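Local coordinates for protein D-galactonate dehydratase family member RspA (Pantoea ananatis, PDB 3T6C) that catalyses the magnesium-dependent dehydration of D-gluconate to 2-dehydro-3-deoxy-D-gluconate in vitro, with low activity and probably no significant role in gluconate breakdown in vivo, at residues 217-223 and 245-251; 253-257 and 282-286. One frame throughout, in Å; residues are numbered along the deposited sequence.

Contact 1 of 2, residues 217-223 and 245-251; sequences FDPEAYA and HDAHERI. With MG (magnesium ion), chain C; GCO (D-gluconic acid), chain D; EDO (1,2-ethanediol), chain G.
Arg250 points NH1 at one face of the Phe217 ring, with the guanidinium steeply tilted to it. NH1 sits 3.3 Å above the ring plane, over its centre. Arg250 CZ lies almost on the ring normal, which makes this a cation-pi contact. The two planes are 68° apart, so NH1 leads and the group does not stack flat. Arg250 CD covers the same ring off-centre as a CH-pi contact. The bend at chi2 of Arg250 (-71°) folds the chain so that both CD and NH1 reach the ring. At the edge of Phe217, in its plane, comes the carbonyl oxygen of Arg250. Trp438 meets Phe217 edge to face, and Arg250 NE bonds to the backbone O of the C-terminal Pro440.

The Tyr222 and His245 rings meet rim to rim, with planes 24° apart. Tyr222 OH and His245 NE2 are hydrogen-bonded at 2.7 Å. His245 ND1 is bonded to Cys176 O. Another edge of Tyr222 takes Ile251 CG2, 3.6 Å from Tyr222 CD2. The same methyl touches Pro219 O. Asp218 N-caps the helix through a bond from Ala221 N to Asp218 OD1 (3.0 Å).

Beyond His245 the strand ends at the active site. Asp246 OD2 binds the magnesium ion at 2.0 Å, and Glu272 and Glu298 complete the protein ligands. Asp246 OD1 accepts from the metal-bound water. His248 NE2 is hydrogen-bonded to gluconate O4 at 2.9 Å; His248 is probably a proton donor/acceptor in catalysis. The two contacts join the start of helix 219-237, and Phe217 just ahead of it, to residues that precede and follow Asp246 and His248 in sequence. With both imidazole nitrogens bonded, the rotation of His245 is probably fixed next to metal-binding Asp246. The Arg250 charge is probably eased by the aromatic face and by Pro440 O.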
# COMPACT_ATOMS: atom_id res chain seq x y z
N PHE A 217 29.91 9.87 24.94
CA PHE A 217 29.89 8.45 24.55
C PHE A 217 30.12 8.37 23.08
O PHE A 217 30.02 9.41 22.41
CB PHE A 217 28.58 7.79 24.95
CG PHE A 217 27.42 8.17 24.05
CD1 PHE A 217 26.87 9.45 24.11
CD2 PHE A 217 26.90 7.24 23.16
CE1 PHE A 217 25.78 9.82 23.26
CE2 PHE A 217 25.82 7.57 22.33
CZ PHE A 217 25.24 8.86 22.37
N ASP A 218 30.48 7.19 22.55
CA ASP A 218 30.76 7.05 21.14
C ASP A 218 29.78 6.01 20.60
O ASP A 218 29.99 4.80 20.81
CB ASP A 218 32.22 6.64 20.93
CG ASP A 218 32.60 6.59 19.44
OD1 ASP A 218 31.80 6.17 18.61
OD2 ASP A 218 33.66 7.07 19.06
N PRO A 219 28.78 6.46 19.84
CA PRO A 219 27.80 5.50 19.30
C PRO A 219 28.41 4.45 18.40
O PRO A 219 27.86 3.35 18.40
CB PRO A 219 26.82 6.36 18.49
CG PRO A 219 27.27 7.78 18.59
CD PRO A 219 28.52 7.86 19.44
N GLU A 220 29.42 4.78 17.60
CA GLU A 220 30.00 3.84 16.66
C GLU A 220 30.77 2.78 17.43
O GLU A 220 30.64 1.58 17.15
CB GLU A 220 30.91 4.56 15.66
CG GLU A 220 30.08 5.19 14.50
CD GLU A 220 29.63 6.58 14.78
OE1 GLU A 220 30.20 7.18 15.75
OE2 GLU A 220 28.73 7.09 14.00
N ALA A 221 31.58 3.22 18.40
CA ALA A 221 32.36 2.26 19.18
C ALA A 221 31.45 1.37 20.01
O ALA A 221 31.70 0.17 20.16
CB ALA A 221 33.38 3.02 20.06
N TYR A 222 30.41 1.96 20.55
CA TYR A 222 29.38 1.19 21.28
C TYR A 222 28.78 0.10 20.36
O TYR A 222 28.79 -1.10 20.70
CB TYR A 222 28.32 2.14 21.85
CG TYR A 222 27.04 1.39 22.13
CD1 TYR A 222 26.94 0.47 23.19
CD2 TYR A 222 25.96 1.58 21.33
CE1 TYR A 222 25.73 -0.27 23.38
CE2 TYR A 222 24.77 0.88 21.51
CZ TYR A 222 24.66 -0.03 22.53
OH TYR A 222 23.45 -0.71 22.64
N ALA A 223 28.27 0.49 19.18
CA ALA A 223 27.52 -0.47 18.32
C ALA A 223 28.41 -1.63 17.96
O ALA A 223 28.00 -2.78 18.02
CB ALA A 223 27.03 0.21 17.07
N HIS A 245 19.48 -7.19 25.61
CA HIS A 245 20.35 -6.02 25.51
C HIS A 245 19.49 -4.78 25.26
O HIS A 245 18.51 -4.86 24.51
CB HIS A 245 21.42 -6.15 24.39
CG HIS A 245 22.35 -4.97 24.34
ND1 HIS A 245 23.28 -4.71 25.33
CD2 HIS A 245 22.42 -3.93 23.47
CE1 HIS A 245 23.91 -3.58 25.04
NE2 HIS A 245 23.40 -3.08 23.93
N ASP A 246 19.86 -3.66 25.89
CA ASP A 246 19.12 -2.41 25.73
C ASP A 246 19.98 -1.39 24.97
O ASP A 246 21.01 -0.90 25.51
CB ASP A 246 18.78 -1.88 27.14
CG ASP A 246 17.80 -0.70 27.15
OD1 ASP A 246 17.52 -0.08 26.09
OD2 ASP A 246 17.27 -0.39 28.25
N ALA A 247 19.59 -1.08 23.73
CA ALA A 247 20.34 -0.08 22.94
C ALA A 247 20.03 1.33 23.41
O ALA A 247 20.80 2.23 23.13
CB ALA A 247 19.98 -0.23 21.49
N HIS A 248 18.89 1.51 24.09
CA HIS A 248 18.57 2.79 24.79
C HIS A 248 18.71 4.01 23.89
O HIS A 248 19.28 5.03 24.27
CB HIS A 248 19.44 2.94 26.04
CG HIS A 248 18.78 3.70 27.16
ND1 HIS A 248 18.64 5.07 27.16
CD2 HIS A 248 18.28 3.27 28.35
CE1 HIS A 248 18.07 5.46 28.29
NE2 HIS A 248 17.83 4.39 29.03
N GLU A 249 18.19 3.85 22.66
CA GLU A 249 18.14 4.92 21.62
C GLU A 249 19.50 5.60 21.33
O GLU A 249 19.51 6.73 20.85
CB GLU A 249 17.04 5.99 21.91
CG GLU A 249 17.21 6.81 23.25
CD GLU A 249 16.12 7.88 23.51
OE1 GLU A 249 15.17 7.99 22.70
OE2 GLU A 249 16.26 8.63 24.53
N ARG A 250 20.62 4.89 21.57
CA ARG A 250 21.93 5.54 21.54
C ARG A 250 22.62 5.52 20.19
O ARG A 250 23.76 5.96 20.09
CB ARG A 250 22.86 4.89 22.58
CG ARG A 250 22.49 5.22 24.00
CD ARG A 250 22.82 6.66 24.30
NE ARG A 250 22.56 7.05 25.71
CZ ARG A 250 23.45 7.58 26.53
NH1 ARG A 250 24.73 7.77 26.18
NH2 ARG A 250 23.05 7.96 27.75
N ILE A 251 21.97 5.02 19.14
CA ILE A 251 22.62 4.92 17.83
C ILE A 251 21.63 5.35 16.73
O ILE A 251 20.42 5.47 16.99
CB ILE A 251 23.13 3.48 17.53
CG1 ILE A 251 21.98 2.48 17.61
CG2 ILE A 251 24.21 3.06 18.59
CD1 ILE A 251 22.47 1.00 17.57
MG MG C . 15.45 0.39 28.76
C1 GCO D . 15.46 0.26 31.67
C2 GCO D . 15.54 1.71 31.40
C3 GCO D . 16.03 2.55 32.56
C4 GCO D . 15.81 4.03 32.29
C5 GCO D . 15.43 4.74 33.57
C6 GCO D . 15.17 6.22 33.38
O1A GCO D . 15.32 -0.20 32.85
O1B GCO D . 15.39 -0.53 30.68
O2 GCO D . 16.13 1.91 30.15
O3 GCO D . 17.36 2.25 32.73
O4 GCO D . 17.01 4.56 31.76
O5 GCO D . 14.30 4.14 34.08
O6 GCO D . 14.78 6.90 34.56
C1 EDO G . 32.22 5.66 26.54
O1 EDO G . 33.38 5.30 27.31
C2 EDO G . 32.41 5.15 25.11
O2 EDO G . 31.12 5.01 24.46
O HOH W 1 15.74 1.60 27.07

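Contact 2 of 2, residues 253-257 and 282-286; sequences PINAI and WLKML
Trp282 CG stands beside its backbone N, opposite the carbonyl carbon (chi1 -77°), and this turns one indole face to Pro253. Ile257 CG1 takes the same kind of position, and the chain then runs on straight, with chi2 176°, to push CD1 between the helices. Met285 CG is anti to its backbone N and the chain runs on extended, which carries SD past Ile257 CD1 and CE out to Ile254 CD1.

Pro253 CB lies over the five-membered ring of Trp282, 3.6 Å from its centroid, as a CH-pi contact. It sits nearest the CG–CD2 bond of that ring: Pro253 CB comes to 3.3 Å from Trp282 CD2. Pro253 CG lies over the same ring, toward Trp282 CG and CD1. The indole nitrogen NE1 points to another chain and bonds to Asn341 O of a second subunit.

Ile257 carries the middle of the contact. Its CD1 touches Met285 CG at 3.6 Å, the side chains roughly perpendicular. Ile257 CD1 also comes near the backbone, 3.7 Å from Leu286 N. Ile257 CG1 meets Leu286 CB at 3.7 Å, where the two side chains lie alongside each other, running in opposite senses. Farther out, the methyl ends of Ile254 and Met285 meet, CD1 to CE, at 3.5 Å. No hydrogen bond crosses the contact, which is held by apolar fit alone.

Asp316 of the second subunit packs on Ile254 and Trp282, and its Arg287 on Met285. Leu286 reaches inward to Ile294 of strand 294-296. Helices 253-262 and 283-289 follow successive parallel strands, 242-246 and 270-272. They are neighbouring outer helices of the (beta/alpha)-barrel domain that the mandelate racemase/muconate lactonizing enzymes share within the enolase superfamily.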
# COMPACT_ATOMS: atom_id res chain seq x y z
N PRO A 253 19.19 5.03 13.39
CA PRO A 253 18.34 3.88 13.06
C PRO A 253 19.00 2.83 12.15
O PRO A 253 18.87 1.62 12.40
CB PRO A 253 17.10 4.53 12.40
CG PRO A 253 17.00 5.94 13.10
CD PRO A 253 18.49 6.34 13.24
N ILE A 254 19.74 3.27 11.13
CA ILE A 254 20.30 2.30 10.23
C ILE A 254 21.34 1.47 10.99
O ILE A 254 21.49 0.25 10.77
CB ILE A 254 20.85 2.97 8.98
CG1 ILE A 254 21.30 1.94 7.95
CG2 ILE A 254 22.01 3.87 9.33
CD1 ILE A 254 20.19 1.05 7.41
N ASN A 255 22.12 2.11 11.87
CA ASN A 255 23.09 1.33 12.69
C ASN A 255 22.40 0.38 13.67
O ASN A 255 22.91 -0.71 13.95
CB ASN A 255 24.10 2.23 13.39
CG ASN A 255 25.06 2.92 12.42
OD1 ASN A 255 25.31 2.46 11.29
ND2 ASN A 255 25.63 4.00 12.86
N ALA A 256 21.18 0.74 14.12
CA ALA A 256 20.42 -0.20 14.93
C ALA A 256 19.91 -1.39 14.12
O ALA A 256 19.83 -2.47 14.65
CB ALA A 256 19.22 0.49 15.55
N ILE A 257 19.56 -1.17 12.86
CA ILE A 257 19.15 -2.26 11.98
C ILE A 257 20.33 -3.20 11.80
O ILE A 257 20.18 -4.43 11.98
CB ILE A 257 18.65 -1.74 10.63
CG1 ILE A 257 17.38 -0.93 10.87
CG2 ILE A 257 18.41 -2.91 9.64
CD1 ILE A 257 16.75 -0.24 9.61
N TRP A 282 11.16 4.18 11.48
CA TRP A 282 12.25 3.36 10.98
C TRP A 282 12.06 1.86 11.28
O TRP A 282 12.79 1.01 10.74
CB TRP A 282 13.56 3.86 11.63
CG TRP A 282 14.07 5.14 11.01
CD1 TRP A 282 13.73 6.45 11.35
CD2 TRP A 282 14.99 5.23 9.91
NE1 TRP A 282 14.42 7.31 10.52
CE2 TRP A 282 15.18 6.60 9.62
CE3 TRP A 282 15.69 4.27 9.16
CZ2 TRP A 282 16.04 7.05 8.61
CZ3 TRP A 282 16.55 4.73 8.13
CH2 TRP A 282 16.72 6.09 7.87
N LEU A 283 11.15 1.52 12.19
CA LEU A 283 10.98 0.11 12.52
C LEU A 283 10.38 -0.66 11.35
O LEU A 283 10.60 -1.88 11.30
CB LEU A 283 10.14 -0.10 13.81
CG LEU A 283 10.93 0.33 15.04
CD1 LEU A 283 9.97 0.39 16.26
CD2 LEU A 283 12.05 -0.64 15.33
N LYS A 284 9.66 -0.01 10.42
CA LYS A 284 9.19 -0.74 9.23
C LYS A 284 10.38 -1.33 8.49
O LYS A 284 10.43 -2.51 8.14
CB LYS A 284 8.42 0.18 8.32
CG LYS A 284 8.08 -0.59 7.02
CD LYS A 284 7.06 0.23 6.21
CE LYS A 284 6.91 -0.31 4.81
NZ LYS A 284 6.18 0.68 3.98
N MET A 285 11.42 -0.53 8.28
CA MET A 285 12.58 -1.05 7.59
C MET A 285 13.27 -2.14 8.39
O MET A 285 13.66 -3.20 7.85
CB MET A 285 13.55 0.10 7.31
CG MET A 285 14.79 -0.39 6.60
SD MET A 285 15.91 0.99 6.21
CE MET A 285 17.34 0.09 5.59
N LEU A 286 13.48 -1.88 9.68
CA LEU A 286 14.14 -2.89 10.52
C LEU A 286 13.44 -4.25 10.41
O LEU A 286 14.13 -5.29 10.31
CB LEU A 286 14.18 -2.43 11.97
CG LEU A 286 15.00 -3.31 12.89
CD1 LEU A 286 15.55 -2.41 14.06
CD2 LEU A 286 14.24 -4.48 13.50

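Overall arrangement
Both segments of contact 1 precede those of contact 2 along the chain. Their centres lie 14 Å apart, in the enolase-type C-terminal barrel domain. Helix 253-262 joins them. It follows strand 242-246 after the loop that carries residues 247-251, and contact 1 passes directly into contact 2 where Ile251 CD1 packs on Ala256 CA at 3.6 Å. Together they link three successive outer helices, 219-237, 253-262 and 283-289. Contact 1 holds the strand end at the magnesium and gluconate. Contact 2 lies farther out, with Ala256 about 14 Å from the metal by side chain, and borders a second subunit.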